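Local coordinates for protein CT_858 (Chlamydia trachomatis, PDB 3DOR) that is a secreted chlamydial protease that forms a dimer in its mature form and probably cleaves proteins as a serine-type endopeptidase, at residues T26-Y31 and I525-V530; G68-H73 and N135-A140; I336-N341 and S467-F472; K365-L370 and L516-H521. One frame throughout, in Å; residues are numbered along the deposited sequence.

Contact 1: T26-Y31 and I525-V530; sequences TWKEQY and IENIGV
Packing carries most of this contact between helix 25-32 and the loop that leads from strand 507-518 to strand 534-535. Trp27 and Tyr31, one helical turn apart, both hold CG anti to the backbone N (chi1 165° and 176°), so their rings reach side by side toward the loop. The indole is sandwiched: Tyr31 CB covers one face, while on the opposite face Glu526 CB makes a CH-pi contact 4.1 Å from the centroid of the five-membered ring of Trp27. At the indole edge, Trp27 CH2 lies 3.8 Å from Ile528 CG1, while Ile528 CD1 comes within 3.7 Å of Tyr31 CE1. The Asn527 side chain lies at the NE1 edge of the indole, nearly coplanar with it, and its CB is 3.3 Å from Tyr31 CE2. What pushes it outward is a classic gamma turn, in which Ile528 N donates to Glu526 O over 2.7 Å and Asn527, at the centre, has positive phi. Electrostatics adds one salt bridge: Lys28, bent at chi2, brings NZ to 2.9 Å from Glu526 OE2, on its anti lone pair. The ammonium also donates to Asn70 O and, with Asp71 close to Glu526, probably offsets two negative charges.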
loop_
_atom_site.group_PDB
_atom_site.type_symbol
_atom_site.label_atom_id
_atom_site.label_comp_id
_atom_site.label_asym_id
_atom_site.label_seq_id
_atom_site.Cartn_x
_atom_site.Cartn_y
_atom_site.Cartn_z
ATOM N N THR B 26 18.851 -6.171 18.283
ATOM C CA THR B 26 19.590 -6.505 19.491
ATOM C C THR B 26 19.584 -8.011 19.764
ATOM O O THR B 26 20.541 -8.564 20.297
ATOM C CB THR B 26 18.994 -5.775 20.700
ATOM O OG1 THR B 26 18.797 -4.395 20.366
ATOM C CG2 THR B 26 19.937 -5.859 21.894
ATOM N N TRP B 27 18.493 -8.670 19.398
ATOM C CA TRP B 27 18.370 -10.104 19.606
ATOM C C TRP B 27 19.284 -10.896 18.672
ATOM O O TRP B 27 19.902 -11.876 19.084
ATOM C CB TRP B 27 16.912 -10.533 19.404
ATOM C CG TRP B 27 16.740 -11.998 19.243
ATOM C CD1 TRP B 27 16.650 -12.688 18.071
ATOM C CD2 TRP B 27 16.671 -12.969 20.290
ATOM N NE1 TRP B 27 16.525 -14.033 18.323
ATOM C CE2 TRP B 27 16.535 -14.234 19.678
ATOM C CE3 TRP B 27 16.707 -12.894 21.690
ATOM C CZ2 TRP B 27 16.440 -15.419 20.414
ATOM C CZ3 TRP B 27 16.613 -14.076 22.423
ATOM C CH2 TRP B 27 16.479 -15.321 21.780
ATOM N N LYS B 28 19.368 -10.474 17.416
ATOM C CA LYS B 28 20.211 -11.151 16.437
ATOM C C LYS B 28 21.699 -11.042 16.788
ATOM O O LYS B 28 22.476 -11.979 16.576
ATOM C CB LYS B 28 19.953 -10.565 15.049
ATOM C CG LYS B 28 18.477 -10.624 14.626
ATOM C CD LYS B 28 17.965 -12.068 14.556
ATOM C CE LYS B 28 16.503 -12.122 14.126
ATOM N NZ LYS B 28 16.032 -13.525 13.939
ATOM N N GLU B 29 22.098 -9.892 17.318
ATOM C CA GLU B 29 23.491 -9.692 17.689
ATOM C C GLU B 29 23.851 -10.694 18.776
ATOM O O GLU B 29 24.929 -11.278 18.757
ATOM C CB GLU B 29 23.708 -8.255 18.186
ATOM C CG GLU B 29 23.235 -7.227 17.172
ATOM C CD GLU B 29 23.240 -5.799 17.685
ATOM O OE1 GLU B 29 22.770 -5.553 18.814
ATOM O OE2 GLU B 29 23.702 -4.913 16.935
ATOM N N GLN B 30 22.932 -10.923 19.706
ATOM C CA GLN B 30 23.212 -11.853 20.783
ATOM C C GLN B 30 22.938 -13.313 20.444
ATOM O O GLN B 30 23.698 -14.191 20.841
ATOM C CB GLN B 30 22.425 -11.474 22.030
ATOM C CG GLN B 30 22.809 -12.307 23.233
ATOM C CD GLN B 30 22.086 -11.888 24.495
ATOM O OE1 GLN B 30 20.999 -12.386 24.799
ATOM N NE2 GLN B 30 22.684 -10.958 25.239
ATOM N N TYR B 31 21.855 -13.576 19.719
ATOM C CA TYR B 31 21.494 -14.942 19.366
ATOM C C TYR B 31 22.365 -15.514 18.253
ATOM O O TYR B 31 22.681 -16.703 18.251
ATOM C CB TYR B 31 20.017 -15.003 18.956
ATOM C CG TYR B 31 19.559 -16.363 18.475
ATOM C CD1 TYR B 31 19.442 -17.447 19.354
ATOM C CD2 TYR B 31 19.251 -16.567 17.137
ATOM C CE1 TYR B 31 19.023 -18.705 18.893
ATOM C CE2 TYR B 31 18.839 -17.799 16.674
ATOM C CZ TYR B 31 18.727 -18.865 17.552
ATOM O OH TYR B 31 18.330 -20.080 17.048
ATOM N N ILE B 525 10.263 -15.029 21.566
ATOM C CA ILE B 525 9.747 -16.058 20.672
ATOM C C ILE B 525 10.630 -16.193 19.435
ATOM O O ILE B 525 10.791 -17.289 18.906
ATOM C CB ILE B 525 8.291 -15.735 20.213
ATOM C CG1 ILE B 525 7.379 -15.613 21.432
ATOM C CG2 ILE B 525 7.754 -16.841 19.291
ATOM C CD1 ILE B 525 7.364 -16.855 22.278
ATOM N N GLU B 526 11.198 -15.074 18.986
ATOM C CA GLU B 526 12.065 -15.044 17.803
ATOM C C GLU B 526 13.081 -16.187 17.816
ATOM O O GLU B 526 13.800 -16.355 18.798
ATOM C CB GLU B 526 12.805 -13.699 17.735
ATOM C CG GLU B 526 13.559 -13.447 16.434
ATOM C CD GLU B 526 12.644 -13.379 15.222
ATOM O OE1 GLU B 526 11.427 -13.173 15.403
ATOM O OE2 GLU B 526 13.145 -13.515 14.080
ATOM N N ASN B 527 13.121 -16.967 16.736
ATOM C CA ASN B 527 14.047 -18.097 16.598
ATOM C C ASN B 527 13.807 -19.291 17.513
ATOM O O ASN B 527 13.754 -20.430 17.048
ATOM C CB ASN B 527 15.496 -17.630 16.806
ATOM C CG ASN B 527 15.971 -16.724 15.701
ATOM O OD1 ASN B 527 16.058 -17.133 14.540
ATOM N ND2 ASN B 527 16.272 -15.478 16.047
ATOM N N ILE B 528 13.690 -19.021 18.810
ATOM C CA ILE B 528 13.489 -20.051 19.831
ATOM C C ILE B 528 12.132 -20.759 19.748
ATOM O O ILE B 528 12.000 -21.909 20.148
ATOM C CB ILE B 528 13.625 -19.449 21.252
ATOM C CG1 ILE B 528 14.984 -18.771 21.404
ATOM C CG2 ILE B 528 13.489 -20.542 22.298
ATOM C CD1 ILE B 528 16.152 -19.659 21.053
ATOM N N GLY B 529 11.125 -20.054 19.250
ATOM C CA GLY B 529 9.811 -20.644 19.130
ATOM C C GLY B 529 9.165 -21.035 20.438
ATOM O O GLY B 529 9.585 -20.621 21.523
ATOM N N VAL B 530 8.126 -21.850 20.325
ATOM C CA VAL B 530 7.372 -22.306 21.473
ATOM C C VAL B 530 7.474 -23.818 21.564
ATOM O O VAL B 530 7.182 -24.540 20.603
ATOM C CB VAL B 530 5.893 -21.913 21.332
ATOM C CG1 VAL B 530 5.107 -22.357 22.547
ATOM C CG2 VAL B 530 5.786 -20.411 21.125
#

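Contact 2: G68-H73 and N135-A140; sequences GLNDFH and NHKGTA
Two loops meet here, one running from helix 55-67 to strand 75-78, the other, in the PDZ domain region, leading into helix 140-150, where Thr139 takes the N-cap position and its side chain caps a backbone N. The backbones come closest at Gly68 and Asn135, whose CA atoms are 5.5 Å apart. Asn135 points its side chain at the first loop, CG anti to its own carbonyl carbon, and the amide reaches the carbonyl of Gly68, with Asn135 CB 3.7 Å from Gly68 O. Asn70 answers from the other side: the first residue past the helix to leave helical torsions, it has positive phi, and its side chain (chi1 -161°) extends toward the backbone of Asn135, putting Asn70 CG 4.0 Å from Asn135 O. Lys137 crosses the Asn70 side chain at about a right angle, its CG beside the amide. Bends at chi2 and chi3 then carry the rest of the lysine away toward helix 25-32, where NZ bonds to the carbonyl of Tyr31. Beyond Asn70 the chain is shaped by an Asx turn: His73 N donates to Asp71 OD1 over 2.7 Å, a bent bond of 139° that meets the oxygen from above the carboxylate plane.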
loop_
_atom_site.group_PDB
_atom_site.type_symbol
_atom_site.label_atom_id
_atom_site.label_comp_id
_atom_site.label_asym_id
_atom_site.label_seq_id
_atom_site.Cartn_x
_atom_site.Cartn_y
_atom_site.Cartn_z
ATOM N N GLY B 68 20.583 -13.340 6.245
ATOM C CA GLY B 68 21.513 -13.474 7.353
ATOM C C GLY B 68 20.915 -13.115 8.697
ATOM O O GLY B 68 21.506 -13.392 9.745
ATOM N N LEU B 69 19.743 -12.489 8.683
ATOM C CA LEU B 69 19.081 -12.111 9.928
ATOM C C LEU B 69 18.438 -13.325 10.591
ATOM O O LEU B 69 18.018 -13.255 11.744
ATOM C CB LEU B 69 18.011 -11.051 9.661
ATOM C CG LEU B 69 18.482 -9.660 9.217
ATOM C CD1 LEU B 69 17.283 -8.828 8.773
ATOM C CD2 LEU B 69 19.221 -8.975 10.368
ATOM N N ASN B 70 18.371 -14.436 9.865
ATOM C CA ASN B 70 17.757 -15.656 10.394
ATOM C C ASN B 70 16.389 -15.284 11.001
ATOM O O ASN B 70 16.100 -15.589 12.152
ATOM C CB ASN B 70 18.683 -16.282 11.448
ATOM C CG ASN B 70 18.371 -17.752 11.721
ATOM O OD1 ASN B 70 19.240 -18.514 12.159
ATOM N ND2 ASN B 70 17.132 -18.151 11.474
ATOM N N ASP B 71 15.568 -14.601 10.203
ATOM C CA ASP B 71 14.238 -14.136 10.614
ATOM C C ASP B 71 13.231 -14.637 9.580
ATOM O O ASP B 71 13.232 -14.168 8.441
ATOM C CB ASP B 71 14.222 -12.601 10.639
ATOM C CG ASP B 71 12.917 -12.021 11.188
ATOM O OD1 ASP B 71 11.847 -12.636 11.004
ATOM O OD2 ASP B 71 12.969 -10.922 11.786
ATOM N N PHE B 72 12.369 -15.578 9.954
ATOM C CA PHE B 72 11.409 -16.085 8.976
ATOM C C PHE B 72 10.528 -14.982 8.408
ATOM O O PHE B 72 9.973 -15.134 7.324
ATOM C CB PHE B 72 10.545 -17.202 9.563
ATOM C CG PHE B 72 11.333 -18.403 9.991
ATOM C CD1 PHE B 72 11.595 -18.633 11.337
ATOM C CD2 PHE B 72 11.841 -19.286 9.051
ATOM C CE1 PHE B 72 12.360 -19.734 11.744
ATOM C CE2 PHE B 72 12.603 -20.388 9.445
ATOM C CZ PHE B 72 12.862 -20.609 10.794
ATOM N N HIS B 73 10.411 -13.875 9.136
ATOM C CA HIS B 73 9.621 -12.732 8.690
ATOM C C HIS B 73 10.424 -11.812 7.748
ATOM O O HIS B 73 9.855 -11.184 6.855
ATOM C CB HIS B 73 9.158 -11.888 9.889
ATOM C CG HIS B 73 7.873 -12.338 10.514
ATOM N ND1 HIS B 73 6.830 -12.871 9.783
ATOM C CD2 HIS B 73 7.414 -12.222 11.786
ATOM C CE1 HIS B 73 5.788 -13.058 10.573
ATOM N NE2 HIS B 73 6.116 -12.671 11.796
ATOM N N ASN B 135 23.524 -17.350 8.745
ATOM C CA ASN B 135 23.672 -17.637 10.160
ATOM C C ASN B 135 22.798 -18.800 10.608
ATOM O O ASN B 135 22.196 -18.772 11.682
ATOM C CB ASN B 135 23.362 -16.375 10.967
ATOM C CG ASN B 135 24.371 -15.264 10.699
ATOM O OD1 ASN B 135 24.027 -14.184 10.207
ATOM N ND2 ASN B 135 25.632 -15.537 11.011
ATOM N N HIS B 136 22.754 -19.827 9.766
ATOM C CA HIS B 136 21.991 -21.039 10.025
ATOM C C HIS B 136 22.376 -21.603 11.385
ATOM O O HIS B 136 23.559 -21.683 11.718
ATOM C CB HIS B 136 22.285 -22.060 8.927
ATOM C CG HIS B 136 21.540 -23.344 9.082
ATOM N ND1 HIS B 136 22.151 -24.515 9.477
ATOM C CD2 HIS B 136 20.234 -23.643 8.903
ATOM C CE1 HIS B 136 21.251 -25.479 9.533
ATOM N NE2 HIS B 136 20.079 -24.976 9.189
ATOM N N LYS B 137 21.380 -21.988 12.176
ATOM C CA LYS B 137 21.646 -22.520 13.504
ATOM C C LYS B 137 21.245 -23.979 13.698
ATOM O O LYS B 137 21.171 -24.467 14.823
ATOM C CB LYS B 137 20.965 -21.642 14.550
ATOM C CG LYS B 137 21.376 -20.183 14.439
ATOM C CD LYS B 137 21.731 -19.608 15.796
ATOM C CE LYS B 137 22.941 -20.299 16.391
ATOM N NZ LYS B 137 23.188 -19.855 17.793
ATOM N N GLY B 138 20.992 -24.677 12.600
ATOM C CA GLY B 138 20.635 -26.078 12.694
ATOM C C GLY B 138 19.316 -26.435 13.365
ATOM O O GLY B 138 19.141 -27.574 13.774
ATOM N N THR B 139 18.388 -25.494 13.492
ATOM C CA THR B 139 17.105 -25.833 14.111
ATOM C C THR B 139 16.221 -26.584 13.113
ATOM O O THR B 139 16.368 -26.432 11.901
ATOM C CB THR B 139 16.337 -24.578 14.580
ATOM O OG1 THR B 139 15.964 -23.794 13.442
ATOM C CG2 THR B 139 17.206 -23.743 15.498
ATOM N N ALA B 140 15.310 -27.401 13.624
ATOM C CA ALA B 140 14.405 -28.149 12.756
ATOM C C ALA B 140 13.627 -27.185 11.850
ATOM O O ALA B 140 13.429 -27.449 10.656
ATOM C CB ALA B 140 13.435 -28.990 13.608
#

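Contact 3: I336-N341 and S467-F472; sequences IDQTNN and SCADFF
A fully buried strand-end-to-helix contact, this one lies in the core of the S41 peptidase domain, where the end of strand 333-337 and the loop after it pack against the first turns of helix 468-478. That helix forms the beta-alpha-beta crossover between the parallel strands 457-461 and 483-486 of the mixed sheet. Gln338 is the main polar link. Its chain, CG anti to the backbone N and then bent at an unusual chi2 of -137°, turns the amide to the helix so that NE2 donates to Ala469 O over 3.2 Å at 145°, in the carbonyl plane and on a lone pair. The other end of the amide is close-packed, with OE1 3.0 Å from Phe472 CB, and it is bonded to the hydroxyl of Tyr301; both ends of this buried amide therefore have a hydrogen-bonding partner. Ala469 packs against Asn341, its CB 3.3 Å from Asn341 O, while the Asn341 amide is held by Gly343 and Ile298. In the strand itself, Ile336 meets the edge of the Phe472 ring, CD1 to CZ 3.9 Å. Ser467 sits at the N-cap, with the side chain of His73 against it, a pairing consistent with a serine-type peptidase. An Asx turn is locked at Asp337 OD2, which accepts from Thr339 N (3.0 Å) and, on its syn lone pair, from Thr339 OG1 at 2.7 Å.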
loop_
_atom_site.group_PDB
_atom_site.type_symbol
_atom_site.label_atom_id
_atom_site.label_comp_id
_atom_site.label_asym_id
_atom_site.label_seq_id
_atom_site.Cartn_x
_atom_site.Cartn_y
_atom_site.Cartn_z
ATOM N N ILE B 336 -6.993 -29.696 18.287
ATOM C CA ILE B 336 -6.844 -28.629 17.306
ATOM C C ILE B 336 -5.538 -28.841 16.548
ATOM O O ILE B 336 -4.448 -28.772 17.136
ATOM C CB ILE B 336 -6.819 -27.238 17.992
ATOM C CG1 ILE B 336 -8.185 -26.942 18.619
ATOM C CG2 ILE B 336 -6.442 -26.145 16.978
ATOM C CD1 ILE B 336 -8.247 -25.607 19.339
ATOM N N ASP B 337 -5.641 -29.123 15.253
ATOM C CA ASP B 337 -4.449 -29.314 14.443
ATOM C C ASP B 337 -4.063 -27.938 13.919
ATOM O O ASP B 337 -4.774 -27.354 13.109
ATOM C CB ASP B 337 -4.727 -30.253 13.268
ATOM C CG ASP B 337 -3.571 -30.298 12.273
ATOM O OD1 ASP B 337 -3.772 -30.810 11.153
ATOM O OD2 ASP B 337 -2.461 -29.819 12.618
ATOM N N GLN B 338 -2.940 -27.414 14.386
ATOM C CA GLN B 338 -2.508 -26.102 13.946
ATOM C C GLN B 338 -1.155 -26.153 13.225
ATOM O O GLN B 338 -0.498 -25.124 13.068
ATOM C CB GLN B 338 -2.417 -25.169 15.151
ATOM C CG GLN B 338 -2.375 -23.729 14.772
ATOM C CD GLN B 338 -1.359 -22.940 15.559
ATOM O OE1 GLN B 338 -1.568 -21.761 15.822
ATOM N NE2 GLN B 338 -0.242 -23.571 15.918
ATOM N N THR B 339 -0.743 -27.346 12.798
ATOM C CA THR B 339 0.531 -27.514 12.092
ATOM C C THR B 339 0.532 -26.827 10.724
ATOM O O THR B 339 -0.528 -26.539 10.175
ATOM C CB THR B 339 0.844 -29.006 11.865
ATOM O OG1 THR B 339 -0.229 -29.616 11.134
ATOM C CG2 THR B 339 1.003 -29.726 13.192
ATOM N N ASN B 340 1.723 -26.559 10.180
ATOM C CA ASN B 340 1.836 -25.947 8.855
ATOM C C ASN B 340 0.883 -24.763 8.686
ATOM O O ASN B 340 0.027 -24.746 7.798
ATOM C CB ASN B 340 1.535 -27.001 7.781
ATOM C CG ASN B 340 2.654 -28.017 7.612
ATOM O OD1 ASN B 340 3.599 -28.078 8.401
ATOM N ND2 ASN B 340 2.546 -28.827 6.570
ATOM N N ASN B 341 1.058 -23.768 9.537
ATOM C CA ASN B 341 0.215 -22.587 9.555
ATOM C C ASN B 341 1.162 -21.388 9.514
ATOM O O ASN B 341 2.008 -21.243 10.386
ATOM C CB ASN B 341 -0.595 -22.613 10.849
ATOM C CG ASN B 341 -1.547 -21.457 10.973
ATOM O OD1 ASN B 341 -1.194 -20.318 10.691
ATOM N ND2 ASN B 341 -2.769 -21.742 11.415
ATOM N N SER B 467 4.574 -16.861 13.427
ATOM C CA SER B 467 3.866 -15.709 14.009
ATOM C C SER B 467 2.612 -16.052 14.811
ATOM O O SER B 467 2.722 -16.582 15.921
ATOM C CB SER B 467 3.542 -14.660 12.927
ATOM O OG SER B 467 2.867 -15.223 11.819
ATOM N N CYS B 468 1.424 -15.746 14.292
ATOM C CA CYS B 468 0.223 -16.080 15.053
ATOM C C CYS B 468 0.178 -17.569 15.393
ATOM O O CYS B 468 -0.379 -17.938 16.423
ATOM C CB CYS B 468 -1.044 -15.661 14.298
ATOM S SG CYS B 468 -1.279 -13.859 14.244
ATOM N N ALA B 469 0.767 -18.414 14.541
ATOM C CA ALA B 469 0.807 -19.866 14.792
ATOM C C ALA B 469 1.868 -20.191 15.860
ATOM O O ALA B 469 1.948 -21.328 16.364
ATOM C CB ALA B 469 1.080 -20.633 13.504
ATOM N N ASP B 470 2.704 -19.194 16.171
ATOM C CA ASP B 470 3.677 -19.313 17.255
ATOM C C ASP B 470 2.843 -18.907 18.486
ATOM O O ASP B 470 2.831 -19.592 19.507
ATOM C CB ASP B 470 4.822 -18.276 17.152
ATOM C CG ASP B 470 5.991 -18.741 16.296
ATOM O OD1 ASP B 470 6.531 -19.838 16.557
ATOM O OD2 ASP B 470 6.381 -17.991 15.373
ATOM N N PHE B 471 2.145 -17.777 18.357
ATOM C CA PHE B 471 1.340 -17.201 19.447
ATOM C C PHE B 471 0.171 -18.033 19.985
ATOM O O PHE B 471 -0.065 -18.064 21.205
ATOM C CB PHE B 471 0.798 -15.823 19.031
ATOM C CG PHE B 471 1.861 -14.846 18.577
ATOM C CD1 PHE B 471 1.519 -13.763 17.757
ATOM C CD2 PHE B 471 3.195 -15.006 18.955
ATOM C CE1 PHE B 471 2.502 -12.849 17.314
ATOM C CE2 PHE B 471 4.179 -14.109 18.525
ATOM C CZ PHE B 471 3.833 -13.027 17.701
ATOM N N PHE B 472 -0.570 -18.681 19.087
ATOM C CA PHE B 472 -1.722 -19.490 19.488
ATOM C C PHE B 472 -1.341 -20.485 20.588
ATOM O O PHE B 472 -1.911 -20.451 21.676
ATOM C CB PHE B 472 -2.319 -20.233 18.269
ATOM C CG PHE B 472 -3.575 -21.027 18.578
ATOM C CD1 PHE B 472 -4.800 -20.386 18.736
ATOM C CD2 PHE B 472 -3.532 -22.425 18.674
ATOM C CE1 PHE B 472 -5.980 -21.122 18.980
ATOM C CE2 PHE B 472 -4.692 -23.173 18.918
ATOM C CZ PHE B 472 -5.926 -22.517 19.069
#

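Contact 4: K365-L370 and L516-H521; sequences KHRMIL and LAVREH
The imidazole of His366 lies with one face over Ala517, whose CB stands 3.8 Å from the ring centroid, close to the ring normal, in a CH-pi contact. ND1 is bonded to the hydroxyl of Ser515, which fixes the rotation of the ring, and Phe471 of helix 468-478 packs nearby. His366 and Ala517 are the non-hydrogen-bonded pair of an antiparallel ladder between strands 361-368 and 507-518, flanked by the hydrogen-bonded pairs Lys365 with Val518 and Arg367 with Leu516. Arg367 N gives Leu516 O an almost straight bond (2.8 Å, 176°), and Leu516 N returns one to Arg367 O, also 2.8 Å. At the other pair Val518 N donates to Lys365 O over 2.8 Å, nearly along the C=O axis. The ladder frays beyond this point: the return bond from Lys365 N to Val518 O is weak at 3.3 Å, and a water bridges the two atoms, donating to Val518 O over 2.7 Å. On the face bearing Arg367 and Leu516, Arg367 CG lies 3.7 Å from Val518 CG2 before the chain bends at chi2 and chi3. Its guanidinium binds the carbonyls of Ser434 and Leu433, and of Gln205 in the second subunit. One face of the ladder thus turns to the domain interior, while the other presents apolar groups and a positive charge, held by neutral carbonyls, to the dimer partner.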
loop_
_atom_site.group_PDB
_atom_site.type_symbol
_atom_site.label_atom_id
_atom_site.label_comp_id
_atom_site.label_asym_id
_atom_site.label_seq_id
_atom_site.Cartn_x
_atom_site.Cartn_y
_atom_site.Cartn_z
ATOM N N LYS B 365 3.427 -9.578 25.668
ATOM C CA LYS B 365 3.521 -8.200 25.201
ATOM C C LYS B 365 4.609 -8.066 24.155
ATOM O O LYS B 365 5.388 -8.989 23.952
ATOM C CB LYS B 365 3.811 -7.262 26.378
ATOM C CG LYS B 365 2.685 -7.208 27.397
ATOM C CD LYS B 365 3.019 -6.248 28.531
ATOM C CE LYS B 365 1.875 -6.163 29.539
ATOM N NZ LYS B 365 1.632 -7.471 30.210
ATOM N N HIS B 366 4.668 -6.912 23.499
ATOM C CA HIS B 366 5.665 -6.689 22.456
ATOM C C HIS B 366 6.599 -5.494 22.684
ATOM O O HIS B 366 6.149 -4.420 23.082
ATOM C CB HIS B 366 4.967 -6.502 21.110
ATOM C CG HIS B 366 4.427 -7.768 20.521
ATOM N ND1 HIS B 366 4.825 -8.242 19.287
ATOM C CD2 HIS B 366 3.509 -8.649 20.983
ATOM C CE1 HIS B 366 4.174 -9.356 19.016
ATOM N NE2 HIS B 366 3.368 -9.628 20.029
ATOM N N ARG B 367 7.893 -5.693 22.435
ATOM C CA ARG B 367 8.886 -4.613 22.554
ATOM C C ARG B 367 8.901 -4.044 21.130
ATOM O O ARG B 367 9.212 -4.762 20.177
ATOM C CB ARG B 367 10.285 -5.160 22.885
ATOM C CG ARG B 367 10.404 -6.076 24.100
ATOM C CD ARG B 367 10.682 -5.336 25.392
ATOM N NE ARG B 367 11.781 -4.371 25.296
ATOM C CZ ARG B 367 13.063 -4.622 25.547
ATOM N NH1 ARG B 367 13.458 -5.833 25.918
ATOM N NH2 ARG B 367 13.953 -3.640 25.446
ATOM N N MET B 368 8.585 -2.764 20.977
ATOM C CA MET B 368 8.506 -2.165 19.646
ATOM C C MET B 368 9.558 -1.115 19.274
ATOM O O MET B 368 10.086 -0.427 20.138
ATOM C CB MET B 368 7.117 -1.538 19.483
ATOM C CG MET B 368 5.953 -2.522 19.576
ATOM S SD MET B 368 4.494 -1.777 20.357
ATOM C CE MET B 368 3.994 -0.615 19.104
ATOM N N ILE B 369 9.873 -1.016 17.982
ATOM C CA ILE B 369 10.791 0.025 17.507
ATOM C C ILE B 369 9.846 1.123 17.028
ATOM O O ILE B 369 8.910 0.851 16.273
ATOM C CB ILE B 369 11.658 -0.391 16.301
ATOM C CG1 ILE B 369 12.679 -1.440 16.715
ATOM C CG2 ILE B 369 12.435 0.823 15.799
ATOM C CD1 ILE B 369 13.976 -1.387 15.877
ATOM N N LEU B 370 10.097 2.359 17.435
ATOM C CA LEU B 370 9.187 3.439 17.077
ATOM C C LEU B 370 9.722 4.560 16.196
ATOM O O LEU B 370 10.883 4.951 16.294
ATOM C CB LEU B 370 8.613 4.050 18.362
ATOM C CG LEU B 370 7.935 3.110 19.370
ATOM C CD1 LEU B 370 7.633 3.861 20.665
ATOM C CD2 LEU B 370 6.647 2.532 18.772
ATOM N N LEU B 516 9.389 -7.334 19.104
ATOM C CA LEU B 516 9.878 -8.576 19.688
ATOM C C LEU B 516 8.889 -8.970 20.773
ATOM O O LEU B 516 8.742 -8.269 21.772
ATOM C CB LEU B 516 11.258 -8.407 20.328
ATOM C CG LEU B 516 12.509 -8.604 19.479
ATOM C CD1 LEU B 516 13.729 -8.499 20.390
ATOM C CD2 LEU B 516 12.480 -9.965 18.783
ATOM N N ALA B 517 8.197 -10.079 20.568
ATOM C CA ALA B 517 7.242 -10.549 21.559
ATOM C C ALA B 517 7.990 -11.141 22.746
ATOM O O ALA B 517 9.060 -11.748 22.582
ATOM C CB ALA B 517 6.337 -11.597 20.951
ATOM N N VAL B 518 7.422 -10.957 23.934
ATOM C CA VAL B 518 7.992 -11.481 25.164
ATOM C C VAL B 518 6.903 -12.255 25.903
ATOM O O VAL B 518 5.825 -11.721 26.137
ATOM C CB VAL B 518 8.477 -10.354 26.094
ATOM C CG1 VAL B 518 9.149 -10.959 27.314
ATOM C CG2 VAL B 518 9.439 -9.431 25.355
ATOM N N ARG B 519 7.181 -13.505 26.270
ATOM C CA ARG B 519 6.207 -14.324 26.993
ATOM C C ARG B 519 6.119 -13.838 28.449
ATOM O O ARG B 519 7.029 -13.169 28.934
ATOM C CB ARG B 519 6.627 -15.799 26.937
ATOM C CG ARG B 519 6.666 -16.365 25.508
ATOM C CD ARG B 519 7.379 -17.709 25.425
ATOM N NE ARG B 519 6.712 -18.765 26.183
ATOM C CZ ARG B 519 7.047 -20.050 26.116
ATOM N NH1 ARG B 519 8.039 -20.440 25.325
ATOM N NH2 ARG B 519 6.389 -20.950 26.833
ATOM N N GLU B 520 5.025 -14.163 29.136
ATOM C CA GLU B 520 4.827 -13.746 30.529
ATOM C C GLU B 520 6.075 -13.841 31.397
ATOM O O GLU B 520 6.363 -12.934 32.170
ATOM C CB GLU B 520 3.732 -14.576 31.203
ATOM C CG GLU B 520 2.319 -14.283 30.744
ATOM C CD GLU B 520 1.282 -14.990 31.605
ATOM O OE1 GLU B 520 1.155 -14.616 32.797
ATOM O OE2 GLU B 520 0.609 -15.920 31.094
ATOM N N HIS B 521 6.805 -14.941 31.275
ATOM C CA HIS B 521 8.002 -15.145 32.076
ATOM C C HIS B 521 9.307 -14.562 31.535
ATOM O O HIS B 521 10.370 -14.812 32.099
ATOM C CB HIS B 521 8.163 -16.636 32.370
ATOM C CG HIS B 521 7.044 -17.196 33.192
ATOM N ND1 HIS B 521 6.385 -18.362 32.868
ATOM C CD2 HIS B 521 6.443 -16.721 34.312
ATOM C CE1 HIS B 521 5.424 -18.582 33.749
ATOM N NE2 HIS B 521 5.439 -17.601 34.634
HETATM O O HOH W 1 5.016 -10.291 28.307
#

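In the fold
Contact 1 joins residues almost 500 positions apart, and the segments of the other three all fall between its own. Contact 2 closes first along the chain; contacts 3 and 4 follow, their segments alternating. Contacts 1 and 2 are neighbours, centres 9 Å apart: contact 2 touches helix 25-32 of contact 1, Lys28 and Tyr31 bonding to Asn70 and Lys137. Contact 4 lies about 12 Å from contact 1, between centres, and meets it where Leu516 touches Trp27 and Glu526; both also touch the second subunit. Contact 3, about 19 Å from each of the others, reaches contact 4 through Phe471 and contact 2 through His73 and Ser467. N-terminal helices, PDZ region and peptidase domain are thereby tied into one body.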